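Local coordinates for ferric-siderophore receptor protein (Streptomyces coelicolor, PDB 2X4L) that probably binds an iron-loaded siderophore outside the cell and hands it on for uptake, as a solute-binding receptor of an importer, at residues D85-V88 / D89-T92; G95-W98 / G99-N102; V103-Y106 / A107-A110. One frame throughout, in Å; residues are numbered along the deposited sequence.

In the fold
The three contacts follow one another along the chain in series, none enclosing or crossing another. Contact 1 closes a short turn near the end of the loop that leaves strand 67-69, delivering the chain into strand 92-95 at the edge of the five-stranded parallel sheet. Contact 2 reverses the chain just beyond that strand, and N102 then caps the helix of contact 3, which starts a return path leading across to strand 113-118. Contacts 1 and 3 meet where T92 packs against K105 and L109; contacts 2 and 3 meet where L101 rests on Y106. Together they frame the strand-loop-helix unit around strand 92-95.

Contact 1: residues D85-V88 / D89-T92; sequences DLDV and DKVT
A chi1 of 178° swings the D87 carboxylate away from its own amide and over the following peptides, and D87 thus meets both D89 and K90. OD1 takes the amide of D89 at N in an Asx turn, a weak bond of 3.1 Å. The K90 N-H forks between the same OD1, 3.3 Å from K90 N, and the carbonyl D87 O, 3.1 Å from it; both arms are weak. V91 N adds a straighter but still weak bond to D87 O, at 3.3 Å. The other oxygen, OD2, lies against K90 CB, where the two side chains cross at about a right angle. Beneath this polar layer V91 turns inward, its CG1 4.2 Å from L86 CG and its CG2 3.6 Å from V88 O. L86 and V91 both continue onto V68 of strand 67-69, and L86 also reaches A55 and F59 of helix 52-60. Replacing V91 by an alanine is likely to leave a gap beside L86 and V68, letting the leucine shift. Four weak bonds thus share D87 O and D87 OD1, and the two amides near OD1 would probably help to stabilise a charged D87 carboxylate.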
ATOM      1  N   ASP A  85      -6.745  11.021   2.781  1.00 11.94           N
ATOM      2  CA  ASP A  85      -7.545  12.215   3.105  1.00 12.73           C
ATOM      3  C   ASP A  85      -6.816  13.482   2.665  1.00 13.53           C
ATOM      4  O   ASP A  85      -7.280  14.547   3.028  1.00 15.47           O
ATOM      5  CB  ASP A  85      -7.922  12.302   4.621  1.00 14.24           C
ATOM      6  CG  ASP A  85      -8.828  11.186   5.029  1.00 15.50           C
ATOM      7  OD1 ASP A  85      -9.794  10.908   4.270  1.00 20.05           O
ATOM      8  OD2 ASP A  85      -8.564  10.611   6.136  1.00 18.11           O
ATOM      9  N   LEU A  86      -5.735  13.386   1.854  1.00 12.97           N
ATOM     10  CA  LEU A  86      -4.974  14.533   1.431  1.00 15.54           C
ATOM     11  C   LEU A  86      -5.881  15.549   0.761  1.00 13.62           C
ATOM     12  O   LEU A  86      -6.868  15.204   0.082  1.00 15.59           O
ATOM     13  CB  LEU A  86      -3.937  14.005   0.382  1.00 14.81           C
ATOM     14  CG  LEU A  86      -2.709  14.790   0.081  1.00 24.46           C
ATOM     15  CD1 LEU A  86      -1.858  14.751   1.349  1.00 22.61           C
ATOM     16  CD2 LEU A  86      -2.002  14.038  -1.018  1.00 25.96           C
ATOM     17  N   ASP A  87      -5.566  16.841   0.942  1.00 13.65           N
ATOM     18  CA  ASP A  87      -6.182  17.885   0.124  1.00 14.03           C
ATOM     19  C   ASP A  87      -5.502  17.937  -1.214  1.00 13.20           C
ATOM     20  O   ASP A  87      -4.463  18.591  -1.394  1.00 13.63           O
ATOM     21  CB  ASP A  87      -6.140  19.232   0.875  1.00 14.85           C
ATOM     22  CG  ASP A  87      -6.686  20.308   0.097  1.00 14.51           C
ATOM     23  OD1 ASP A  87      -7.202  20.103  -1.076  1.00 14.90           O
ATOM     24  OD2 ASP A  87      -6.782  21.511   0.610  1.00 15.19           O
ATOM     25  N   VAL A  88      -6.067  17.193  -2.137  1.00 13.06           N
ATOM     26  CA  VAL A  88      -5.418  17.027  -3.464  1.00 14.17           C
ATOM     27  C   VAL A  88      -5.445  18.310  -4.287  1.00 15.07           C
ATOM     28  O   VAL A  88      -4.609  18.475  -5.198  1.00 13.13           O
ATOM     29  CB  VAL A  88      -6.060  15.819  -4.288  1.00 15.43           C
ATOM     30  CG1 VAL A  88      -5.884  14.584  -3.500  1.00 14.36           C
ATOM     31  CG2 VAL A  88      -7.477  16.065  -4.676  1.00 20.87           C
ATOM     32  N   ASP A  89      -6.341  19.258  -3.977  1.00 14.19           N
ATOM     33  CA  ASP A  89      -6.332  20.558  -4.674  1.00 14.98           C
ATOM     34  C   ASP A  89      -5.133  21.366  -4.182  1.00 14.16           C
ATOM     35  O   ASP A  89      -4.587  22.151  -4.968  1.00 14.72           O
ATOM     36  CB  ASP A  89      -7.646  21.354  -4.505  1.00 16.17           C
ATOM     37  CG  ASP A  89      -7.608  22.648  -5.363  1.00 21.00           C
ATOM     38  OD1 ASP A  89      -7.553  22.500  -6.651  1.00 24.92           O
ATOM     39  OD2 ASP A  89      -7.498  23.794  -4.808  1.00 22.25           O
ATOM     40  N   LYS A  90      -4.773  21.295  -2.885  1.00 12.97           N
ATOM     41  CA  LYS A  90      -3.724  22.180  -2.378  1.00 12.75           C
ATOM     42  C   LYS A  90      -2.345  21.775  -2.798  1.00 12.84           C
ATOM     43  O   LYS A  90      -1.496  22.651  -3.128  1.00 15.69           O
ATOM     44  CB  LYS A  90      -3.893  22.229  -0.855  1.00 14.66           C
ATOM     45  CG  LYS A  90      -2.793  23.050  -0.155  1.00 16.58           C
ATOM     46  CD  LYS A  90      -3.041  23.032   1.372  1.00 21.07           C
ATOM     47  CE  LYS A  90      -2.065  23.898   2.150  1.00 27.63           C
ATOM     48  NZ  LYS A  90      -2.068  25.241   1.604  1.00 34.34           N
ATOM     49  N   VAL A  91      -2.104  20.492  -2.816  1.00 11.32           N
ATOM     50  CA  VAL A  91      -0.749  20.049  -3.163  1.00  9.69           C
ATOM     51  C   VAL A  91      -0.532  20.161  -4.657  1.00 10.76           C
ATOM     52  O   VAL A  91      -1.487  20.268  -5.407  1.00 12.87           O
ATOM     53  CB  VAL A  91      -0.596  18.528  -2.839  1.00 11.69           C
ATOM     54  CG1 VAL A  91      -0.724  18.233  -1.272  1.00 14.26           C
ATOM     55  CG2 VAL A  91      -1.536  17.641  -3.573  1.00 10.94           C
ATOM     56  N   THR A  92       0.727  20.236  -5.076  1.00  9.67           N
ATOM     57  CA  THR A  92       1.013  20.244  -6.506  1.00  9.63           C
ATOM     58  C   THR A  92       1.235  18.800  -6.949  1.00 10.00           C
ATOM     59  O   THR A  92       2.101  18.134  -6.409  1.00 10.19           O
ATOM     60  CB  THR A  92       2.317  21.056  -6.775  1.00  9.29           C
ATOM     61  OG1 THR A  92       2.046  22.456  -6.441  1.00 13.46           O
ATOM     62  CG2 THR A  92       2.744  20.934  -8.257  1.00 11.91           C
TER

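Contact 2: residues G95-W98 / G99-N102; sequences GNEW and GKLN
A type II beta turn runs from E97 to K100, directly after strand 92-95, with glycine at its third position: G99 has positive phi (76°). No direct backbone hydrogen bond joins the ends of the turn; a water spans them instead, 2.7 Å from E97 O and accepting the amide of K100, K100 N 3.0 Å away. Outside the turn the side chains of E97 and K100 cross obliquely, E97 CG 3.4 Å from K100 CG, and the lysine folds back at chi2 and chi4. This brings K100 NZ to E97 OE2, at 3.1 Å, in a salt bridge whose exact geometry is doubtful, because OE2 is modelled too close to the lysine chain. Before the turn, G95 CA points its hydrogen at K100 O, 3.4 Å away and nearly straight (162°); a side chain on G95 would collide with that oxygen. Within the turn, G99 CA lies over the six-membered ring of W98 in an off-centre CH-pi contact, 4.1 Å from its centroid. The indole stands edge-to-face with W126, while S127 OG bonds to G99 N. This is a type II turn with glycine third, at the carboxyl end of a parallel edge strand, where loops of solute-binding proteins may border the ligand cleft.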
ATOM      1  N   GLY A  95       2.877  14.254 -11.005  1.00 10.37           N
ATOM      2  CA  GLY A  95       2.632  13.117 -11.879  1.00 10.57           C
ATOM      3  C   GLY A  95       1.394  12.440 -11.239  1.00  9.35           C
ATOM      4  O   GLY A  95       1.315  12.405  -9.995  1.00  9.99           O
ATOM      5  N   ASN A  96       0.525  11.883 -12.084  1.00 10.04           N
ATOM      6  CA  ASN A  96      -0.809  11.408 -11.618  1.00  8.56           C
ATOM      7  C   ASN A  96      -0.995   9.926 -11.880  1.00 10.86           C
ATOM      8  O   ASN A  96      -2.153   9.445 -12.050  1.00 13.39           O
ATOM      9  CB  ASN A  96      -1.950  12.243 -12.251  1.00 10.65           C
ATOM     10  CG  ASN A  96      -3.134  12.393 -11.322  1.00 11.26           C
ATOM     11  OD1 ASN A  96      -3.283  11.672 -10.339  1.00 10.58           O
ATOM     12  ND2 ASN A  96      -4.029  13.343 -11.674  1.00 14.99           N
ATOM     13  N   GLU A  97       0.131   9.216 -11.940  1.00 10.91           N
ATOM     14  CA  GLU A  97       0.187   7.762 -12.150  1.00 12.28           C
ATOM     15  C   GLU A  97       1.570   7.362 -11.591  1.00 10.34           C
ATOM     16  O   GLU A  97       2.429   8.248 -11.353  1.00 10.81           O
ATOM     17  CB  GLU A  97      -0.025   7.318 -13.626  1.00 13.75           C
ATOM     18  CG  GLU A  97       1.047   7.884 -14.491  1.00 17.44           C
ATOM     19  CD  GLU A  97       0.842   7.643 -15.996  1.00 30.39           C
ATOM     20  OE1 GLU A  97      -0.285   7.289 -16.373  1.00 29.71           O
ATOM     21  OE2 GLU A  97       1.818   7.810 -16.796  1.00 35.02           O
ATOM     22  N   TRP A  98       1.756   6.048 -11.423  1.00 11.25           N
ATOM     23  CA  TRP A  98       3.078   5.573 -11.022  1.00  9.31           C
ATOM     24  C   TRP A  98       4.145   5.905 -12.094  1.00 10.25           C
ATOM     25  O   TRP A  98       3.900   5.906 -13.329  1.00 12.29           O
ATOM     26  CB  TRP A  98       3.001   4.083 -10.825  1.00 13.45           C
ATOM     27  CG  TRP A  98       4.318   3.465 -10.401  1.00 11.40           C
ATOM     28  CD1 TRP A  98       4.690   3.164  -9.118  1.00 11.83           C
ATOM     29  CD2 TRP A  98       5.343   2.936 -11.272  1.00 13.96           C
ATOM     30  NE1 TRP A  98       5.952   2.579  -9.162  1.00 13.05           N
ATOM     31  CE2 TRP A  98       6.384   2.464 -10.430  1.00 11.59           C
ATOM     32  CE3 TRP A  98       5.544   2.939 -12.676  1.00 17.19           C
ATOM     33  CZ2 TRP A  98       7.547   1.825 -10.978  1.00 17.19           C
ATOM     34  CZ3 TRP A  98       6.771   2.376 -13.202  1.00 18.92           C
ATOM     35  CH2 TRP A  98       7.721   1.872 -12.347  1.00 18.13           C
ATOM     36  N   GLY A  99       5.336   6.254 -11.614  1.00  9.45           N
ATOM     37  CA  GLY A  99       6.482   6.448 -12.495  1.00 11.28           C
ATOM     38  C   GLY A  99       6.509   7.713 -13.293  1.00 12.15           C
ATOM     39  O   GLY A  99       7.083   7.791 -14.384  1.00 15.02           O
ATOM     40  N   LYS A 100       5.852   8.745 -12.783  1.00 11.34           N
ATOM     41  CA  LYS A 100       5.784  10.037 -13.480  1.00 10.40           C
ATOM     42  C   LYS A 100       6.044  11.185 -12.497  1.00 10.66           C
ATOM     43  O   LYS A 100       5.475  11.231 -11.407  1.00 12.54           O
ATOM     44  CB  LYS A 100       4.341  10.205 -13.991  1.00 15.25           C
ATOM     45  CG  LYS A 100       4.001   9.302 -15.235  1.00 23.39           C
ATOM     46  CD  LYS A 100       4.317  10.092 -16.557  1.00 36.52           C
ATOM     47  CE  LYS A 100       3.904   9.388 -17.896  1.00 42.66           C
ATOM     48  NZ  LYS A 100       4.665   8.099 -18.027  1.00 44.36           N
ATOM     49  N   LEU A 101       6.966  12.056 -12.877  1.00 10.17           N
ATOM     50  CA  LEU A 101       7.367  13.150 -11.941  1.00  9.53           C
ATOM     51  C   LEU A 101       8.010  14.259 -12.753  1.00 10.53           C
ATOM     52  O   LEU A 101       9.109  14.057 -13.326  1.00 13.48           O
ATOM     53  CB  LEU A 101       8.317  12.623 -10.839  1.00 11.16           C
ATOM     54  CG  LEU A 101       8.560  13.508  -9.599  1.00  9.47           C
ATOM     55  CD1 LEU A 101       9.377  12.750  -8.539  1.00 11.46           C
ATOM     56  CD2 LEU A 101       9.294  14.847  -9.991  1.00 10.58           C
ATOM     57  N   ASN A 102       7.319  15.375 -12.994  1.00 10.43           N
ATOM     58  CA  ASN A 102       7.875  16.387 -13.862  1.00 12.43           C
ATOM     59  C   ASN A 102       8.999  17.151 -13.143  1.00 11.43           C
ATOM     60  O   ASN A 102       8.789  17.723 -12.075  1.00 12.08           O
ATOM     61  CB  ASN A 102       6.779  17.351 -14.259  1.00 12.17           C
ATOM     62  CG  ASN A 102       7.258  18.371 -15.256  1.00 14.26           C
ATOM     63  OD1 ASN A 102       7.958  19.307 -14.882  1.00 16.47           O
ATOM     64  ND2 ASN A 102       6.904  18.219 -16.520  1.00 15.31           N
TER
HETATM   65  O   HOH W   1       4.664   9.066 -10.003  1.00  6.03           O

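Contact 3: residues V103-Y106 / A107-A110; sequences VEKY and ASLA
V103 O accepts the amide of A107, A107 N lying 2.9 Å away with the N-H nearly straight at 166°, and E104 O takes S108 N more loosely at 3.2 Å. These are the alpha-helical bonds of helix 103-108, the short helix of the beta-alpha-beta crossover that leads from strand 92-95 to strand 113-118. Further on the helix tightens to three-residue spacing. L109 N bonds to Y106 O at 3.0 Å, approaching from above the carbonyl plane and not along a lone pair, and A110 N reaches A107 O at 3.0 Å. A110 then takes positive phi and the chain leaves the helix.

The side chain of Y106 extends directly away from its own amide nitrogen (chi1 176°), which carries the ring off the helix and into the interior, against L94 and V49 of the sheet and V136 and L139 of helix 133-139. L109 also packs on V49 and on T92, its CG 3.5 Å from K105 O. The methyl of A107 packs on the backbone, CB 3.5 Å from E104 O.

On the outer side S108 folds back upon the helix. Its OG, held between the backbone N and the carbonyl carbon (chi1 85°), donates to K105 O, a carbonyl one turn back near the end of the helix. The hydroxyl thereby gives that carbonyl a partner where the regular backbone bonds are giving way. The lysine chain, bent at chi2 and chi4, reaches T92 and L94 of strand 92-95 and passes the hydroxyl on its way, K105 CD 3.7 Å from S108 OG, while the bond itself is short: S108 OG to K105 O, 2.7 Å.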
ATOM      1  N   VAL A 103      10.231  17.085 -13.679  1.00 11.97           N
ATOM      2  CA  VAL A 103      11.388  17.632 -12.895  1.00 12.96           C
ATOM      3  C   VAL A 103      11.374  19.123 -12.819  1.00 12.66           C
ATOM      4  O   VAL A 103      11.746  19.660 -11.747  1.00 11.33           O
ATOM      5  CB  VAL A 103      12.718  17.139 -13.540  1.00 14.38           C
ATOM      6  CG1 VAL A 103      13.922  17.732 -12.824  1.00 15.91           C
ATOM      7  CG2 VAL A 103      12.778  15.604 -13.557  1.00 13.46           C
ATOM      8  N   GLU A 104      10.941  19.799 -13.902  1.00 13.99           N
ATOM      9  CA  GLU A 104      10.911  21.263 -13.862  1.00 13.70           C
ATOM     10  C   GLU A 104       9.906  21.735 -12.813  1.00 11.79           C
ATOM     11  O   GLU A 104      10.200  22.672 -12.071  1.00 13.41           O
ATOM     12  CB  GLU A 104      10.540  21.852 -15.222  1.00 15.23           C
ATOM     13  CG  GLU A 104      11.607  21.587 -16.337  1.00 21.60           C
ATOM     14  CD  GLU A 104      11.143  22.074 -17.768  1.00 35.04           C
ATOM     15  OE1 GLU A 104      10.178  22.888 -17.922  1.00 43.44           O
ATOM     16  OE2 GLU A 104      11.772  21.641 -18.771  1.00 44.26           O
ATOM     17  N   LYS A 105       8.728  21.109 -12.767  1.00 11.77           N
ATOM     18  CA  LYS A 105       7.734  21.545 -11.797  1.00 11.78           C
ATOM     19  C   LYS A 105       8.193  21.139 -10.408  1.00 10.17           C
ATOM     20  O   LYS A 105       7.910  21.860  -9.402  1.00 12.05           O
ATOM     21  CB  LYS A 105       6.403  20.855 -12.115  1.00 12.34           C
ATOM     22  CG  LYS A 105       5.296  21.381 -11.311  1.00 16.07           C
ATOM     23  CD  LYS A 105       5.084  22.888 -11.823  1.00 28.85           C
ATOM     24  CE  LYS A 105       3.665  23.333 -11.566  1.00 36.14           C
ATOM     25  NZ  LYS A 105       2.878  22.086 -11.564  1.00 32.95           N
ATOM     26  N   TYR A 106       8.927  19.989 -10.242  1.00 10.31           N
ATOM     27  CA  TYR A 106       9.456  19.639  -8.935  1.00  9.18           C
ATOM     28  C   TYR A 106      10.431  20.760  -8.434  1.00  9.48           C
ATOM     29  O   TYR A 106      10.341  21.133  -7.295  1.00 10.69           O
ATOM     30  CB  TYR A 106      10.182  18.319  -9.119  1.00  9.46           C
ATOM     31  CG  TYR A 106      10.918  17.770  -7.934  1.00  7.52           C
ATOM     32  CD1 TYR A 106      10.327  17.698  -6.682  1.00  8.92           C
ATOM     33  CD2 TYR A 106      12.252  17.329  -8.045  1.00 10.54           C
ATOM     34  CE1 TYR A 106      11.028  17.151  -5.588  1.00  9.93           C
ATOM     35  CE2 TYR A 106      12.928  16.792  -6.975  1.00  8.83           C
ATOM     36  CZ  TYR A 106      12.292  16.668  -5.740  1.00  9.02           C
ATOM     37  OH  TYR A 106      12.907  16.177  -4.601  1.00  9.82           O
ATOM     38  N   ALA A 107      11.350  21.186  -9.327  1.00 10.44           N
ATOM     39  CA  ALA A 107      12.259  22.250  -8.929  1.00 11.82           C
ATOM     40  C   ALA A 107      11.535  23.503  -8.465  1.00 11.40           C
ATOM     41  O   ALA A 107      12.002  24.172  -7.524  1.00 11.68           O
ATOM     42  CB  ALA A 107      13.134  22.616 -10.096  1.00 11.94           C
ATOM     43  N   SER A 108      10.410  23.815  -9.134  1.00 11.36           N
ATOM     44  CA  SER A 108       9.635  25.013  -8.806  1.00 11.89           C
ATOM     45  C   SER A 108       9.089  24.999  -7.363  1.00 11.49           C
ATOM     46  O   SER A 108       8.724  26.071  -6.825  1.00 14.28           O
ATOM     47  CB  SER A 108       8.543  25.257  -9.841  1.00 12.95           C
ATOM     48  OG  SER A 108       7.441  24.495  -9.488  1.00 16.18           O
ATOM     49  N   LEU A 109       9.032  23.821  -6.712  1.00 10.43           N
ATOM     50  CA  LEU A 109       8.545  23.714  -5.328  1.00 11.57           C
ATOM     51  C   LEU A 109       9.629  23.991  -4.353  1.00 12.20           C
ATOM     52  O   LEU A 109       9.346  23.928  -3.155  1.00 12.76           O
ATOM     53  CB  LEU A 109       7.915  22.296  -5.045  1.00 11.72           C
ATOM     54  CG  LEU A 109       6.795  21.934  -6.063  1.00 10.91           C
ATOM     55  CD1 LEU A 109       6.284  20.608  -5.655  1.00 14.31           C
ATOM     56  CD2 LEU A 109       5.610  22.913  -6.009  1.00 13.67           C
ATOM     57  N   ALA A 110      10.878  24.275  -4.782  1.00 11.26           N
ATOM     58  CA  ALA A 110      11.985  24.439  -3.848  1.00 11.30           C
ATOM     59  C   ALA A 110      12.079  23.293  -2.834  1.00 11.36           C
ATOM     60  O   ALA A 110      12.028  23.449  -1.625  1.00 11.99           O
ATOM     61  CB  ALA A 110      11.848  25.826  -3.153  1.00 12.70           C
TER